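Local coordinates for protein phosphoethanolamine N-methyltransferase 1 (Haemonchus contortus, PDB 4KRG) that transfers a methyl group from S-adenosylmethionine to phosphoethanolamine, probably a step in nematode phosphocholine synthesis, at residues D48-L53 / T73-T78. Residues are numbered along the deposited sequence; the frame is centred on the assembly and turned at random.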
ATOM      1  N   ASP A  48      -4.625  13.320  -5.084  1.00 15.96           N
ATOM      2  CA  ASP A  48      -3.952  12.322  -4.250  1.00 14.72           C
ATOM      3  C   ASP A  48      -3.102  11.376  -5.088  1.00 13.42           C
ATOM      4  O   ASP A  48      -1.976  11.055  -4.736  1.00 14.06           O
ATOM      5  CB  ASP A  48      -4.972  11.480  -3.481  1.00 15.98           C
ATOM      6  CG  ASP A  48      -5.629  12.234  -2.340  1.00 18.68           C
ATOM      7  OD1 ASP A  48      -5.113  13.284  -1.913  1.00 18.06           O
ATOM      8  OD2 ASP A  48      -6.674  11.748  -1.868  1.00 21.63           O
ATOM      9  N   ILE A  49      -3.667  10.914  -6.193  1.00 12.19           N
ATOM     10  CA  ILE A  49      -2.980   9.972  -7.060  1.00 14.56           C
ATOM     11  C   ILE A  49      -1.873  10.663  -7.863  1.00 16.43           C
ATOM     12  O   ILE A  49      -0.723  10.220  -7.871  1.00 16.41           O
ATOM     13  CB  ILE A  49      -3.970   9.289  -8.032  1.00 14.13           C
ATOM     14  CG1 ILE A  49      -4.990   8.442  -7.259  1.00 15.84           C
ATOM     15  CG2 ILE A  49      -3.218   8.461  -9.065  1.00 17.32           C
ATOM     16  CD1 ILE A  49      -4.392   7.322  -6.423  1.00 15.13           C
ATOM     17  N   LEU A  50      -2.224  11.756  -8.530  1.00 15.40           N
ATOM     18  CA  LEU A  50      -1.275  12.435  -9.404  1.00 14.87           C
ATOM     19  C   LEU A  50      -0.083  13.021  -8.647  1.00 17.02           C
ATOM     20  O   LEU A  50       1.034  13.044  -9.158  1.00 16.70           O
ATOM     21  CB  LEU A  50      -1.980  13.488 -10.266  1.00 12.56           C
ATOM     22  CG  LEU A  50      -2.871  12.883 -11.350  1.00 13.08           C
ATOM     23  CD1 LEU A  50      -3.558  13.968 -12.140  1.00 15.58           C
ATOM     24  CD2 LEU A  50      -2.063  12.000 -12.279  1.00 16.10           C
ATOM     25  N   SER A  51      -0.307  13.470  -7.417  1.00 17.07           N
ATOM     26  CA  SER A  51       0.783  14.035  -6.635  1.00 16.52           C
ATOM     27  C   SER A  51       1.738  12.956  -6.126  1.00 17.89           C
ATOM     28  O   SER A  51       2.799  13.266  -5.590  1.00 20.09           O
ATOM     29  CB  SER A  51       0.252  14.855  -5.468  1.00 20.27           C
ATOM     30  OG  SER A  51      -0.066  14.006  -4.387  1.00 24.48           O
ATOM     31  N   SER A  52       1.375  11.689  -6.311  1.00 15.71           N
ATOM     32  CA  SER A  52       2.231  10.592  -5.862  1.00 17.26           C
ATOM     33  C   SER A  52       3.169  10.112  -6.965  1.00 17.41           C
ATOM     34  O   SER A  52       4.078   9.327  -6.716  1.00 17.78           O
ATOM     35  CB  SER A  52       1.391   9.420  -5.350  1.00 19.32           C
ATOM     36  OG  SER A  52       0.853   8.670  -6.423  1.00 21.88           O
ATOM     37  N   LEU A  53       2.943  10.589  -8.183  1.00 14.41           N
ATOM     38  CA  LEU A  53       3.744  10.167  -9.330  1.00 12.58           C
ATOM     39  C   LEU A  53       5.066  10.925  -9.455  1.00 13.45           C
ATOM     40  O   LEU A  53       5.197  12.056  -8.994  1.00 14.92           O
ATOM     41  CB  LEU A  53       2.944  10.328 -10.629  1.00 14.39           C
ATOM     42  CG  LEU A  53       1.613   9.588 -10.739  1.00 15.46           C
ATOM     43  CD1 LEU A  53       0.985   9.850 -12.103  1.00 16.90           C
ATOM     44  CD2 LEU A  53       1.814   8.108 -10.531  1.00 16.32           C
ATOM     45  N   THR A  73      -6.032  13.880 -18.882  1.00 14.98           N
ATOM     46  CA  THR A  73      -6.080  15.329 -19.005  1.00 16.46           C
ATOM     47  C   THR A  73      -4.902  16.016 -18.313  1.00 15.80           C
ATOM     48  O   THR A  73      -4.270  16.896 -18.889  1.00 19.15           O
ATOM     49  CB  THR A  73      -7.409  15.878 -18.452  1.00 15.56           C
ATOM     50  OG1 THR A  73      -8.490  15.387 -19.254  1.00 16.76           O
ATOM     51  CG2 THR A  73      -7.416  17.389 -18.487  1.00 17.40           C
ATOM     52  N   VAL A  74      -4.602  15.602 -17.088  1.00 12.91           N
ATOM     53  CA  VAL A  74      -3.539  16.230 -16.321  1.00 14.17           C
ATOM     54  C   VAL A  74      -2.171  15.621 -16.635  1.00 14.70           C
ATOM     55  O   VAL A  74      -1.160  16.323 -16.625  1.00 16.47           O
ATOM     56  CB  VAL A  74      -3.831  16.183 -14.803  1.00 13.68           C
ATOM     57  CG1 VAL A  74      -2.747  16.912 -14.023  1.00 16.88           C
ATOM     58  CG2 VAL A  74      -5.189  16.809 -14.499  1.00 13.48           C
ATOM     59  N   LEU A  75      -2.139  14.323 -16.927  1.00 17.00           N
ATOM     60  CA  LEU A  75      -0.884  13.649 -17.269  1.00 15.40           C
ATOM     61  C   LEU A  75      -0.218  14.291 -18.488  1.00 15.15           C
ATOM     62  O   LEU A  75       0.989  14.519 -18.499  1.00 16.05           O
ATOM     63  CB  LEU A  75      -1.108  12.154 -17.523  1.00 13.62           C
ATOM     64  CG  LEU A  75      -1.485  11.256 -16.334  1.00 12.84           C
ATOM     65  CD1 LEU A  75      -1.953   9.888 -16.832  1.00 12.62           C
ATOM     66  CD2 LEU A  75      -0.316  11.083 -15.372  1.00 13.82           C
ATOM     67  N   ALA A  76      -1.020  14.603 -19.499  1.00 15.25           N
ATOM     68  CA  ALA A  76      -0.508  15.198 -20.730  1.00 14.23           C
ATOM     69  C   ALA A  76      -0.045  16.647 -20.563  1.00 17.53           C
ATOM     70  O   ALA A  76       0.509  17.224 -21.496  1.00 21.11           O
ATOM     71  CB  ALA A  76      -1.541  15.104 -21.831  1.00 15.79           C
ATOM     72  N   GLU A  77      -0.278  17.247 -19.400  1.00 15.63           N
ATOM     73  CA  GLU A  77       0.213  18.601 -19.143  1.00 16.83           C
ATOM     74  C   GLU A  77       1.726  18.632 -19.041  1.00 18.69           C
ATOM     75  O   GLU A  77       2.353  19.621 -19.405  1.00 22.50           O
ATOM     76  CB  GLU A  77      -0.377  19.170 -17.851  1.00 18.79           C
ATOM     77  CG  GLU A  77      -1.837  19.551 -17.920  1.00 23.36           C
ATOM     78  CD  GLU A  77      -2.374  20.017 -16.575  1.00 25.71           C
ATOM     79  OE1 GLU A  77      -1.561  20.244 -15.652  1.00 27.58           O
ATOM     80  OE2 GLU A  77      -3.612  20.149 -16.440  1.00 26.67           O
ATOM     81  N   THR A  78       2.316  17.561 -18.520  1.00 18.02           N
ATOM     82  CA  THR A  78       3.766  17.539 -18.341  1.00 17.46           C
ATOM     83  C   THR A  78       4.503  16.420 -19.083  1.00 15.92           C
ATOM     84  O   THR A  78       5.671  16.579 -19.435  1.00 17.84           O
ATOM     85  CB  THR A  78       4.156  17.555 -16.857  1.00 18.35           C
ATOM     86  OG1 THR A  78       3.477  16.500 -16.167  1.00 21.49           O
ATOM     87  CG2 THR A  78       3.772  18.893 -16.238  1.00 22.25           C
TER
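Leu50 reaches across from helix 38-50 and lays its two methyl branches on Val74 and Leu75 of helix 70-78. Its CD1 comes against the branch point of valine, 3.5 Å from Val74 CB. This is tight for two carbons. Leu50 CD1 also rests 3.6 Å from Val74 CG1, the methyl that lies anti to the valine's own backbone N (chi1 -177°). The other branch, Leu50 CD2, meets Leu75 CD2 at 3.7 Å. Leu50 thus spans two neighbouring residues of the facing helix with one forked end.

Leu75 CD2 is shared. Leu53 CD1 also touches Leu75 CD2, at 3.7 Å, and these two leucine side chains cross at about a right angle. The CB of Leu75 does not aim at 48-53. Its CG sits beside the backbone N (chi1 -69°), which brings the CD2 branch to face Leu50 and Leu53 together. The contact across the two segments is wholly apolar.

A type I turn from Leu50 to Leu53 places both leucines on the same partner. The turn is tied back to the helix by Ser52. Its backbone N and its OG both donate to Ile49 O, and Ser52 OG binds in the carbonyl plane on a lone pair, 2.6 Å from Ile49 O. Leu53 and Leu75 also touch Phe126, so the leucine cluster continues onto strand 122-126. Leu53 further touches His157 of strand 154-161.

The side chain of Leu75 is about 9 Å from a bound S-adenosylhomocysteine. Two helices packed side by side, with residues of these segments resting on parallel strands 122-126 and 154-161, are characteristic of the Rossmann-like fold of S-adenosylmethionine-dependent methyltransferases, and 73-78 lies within the methyltransferase domain.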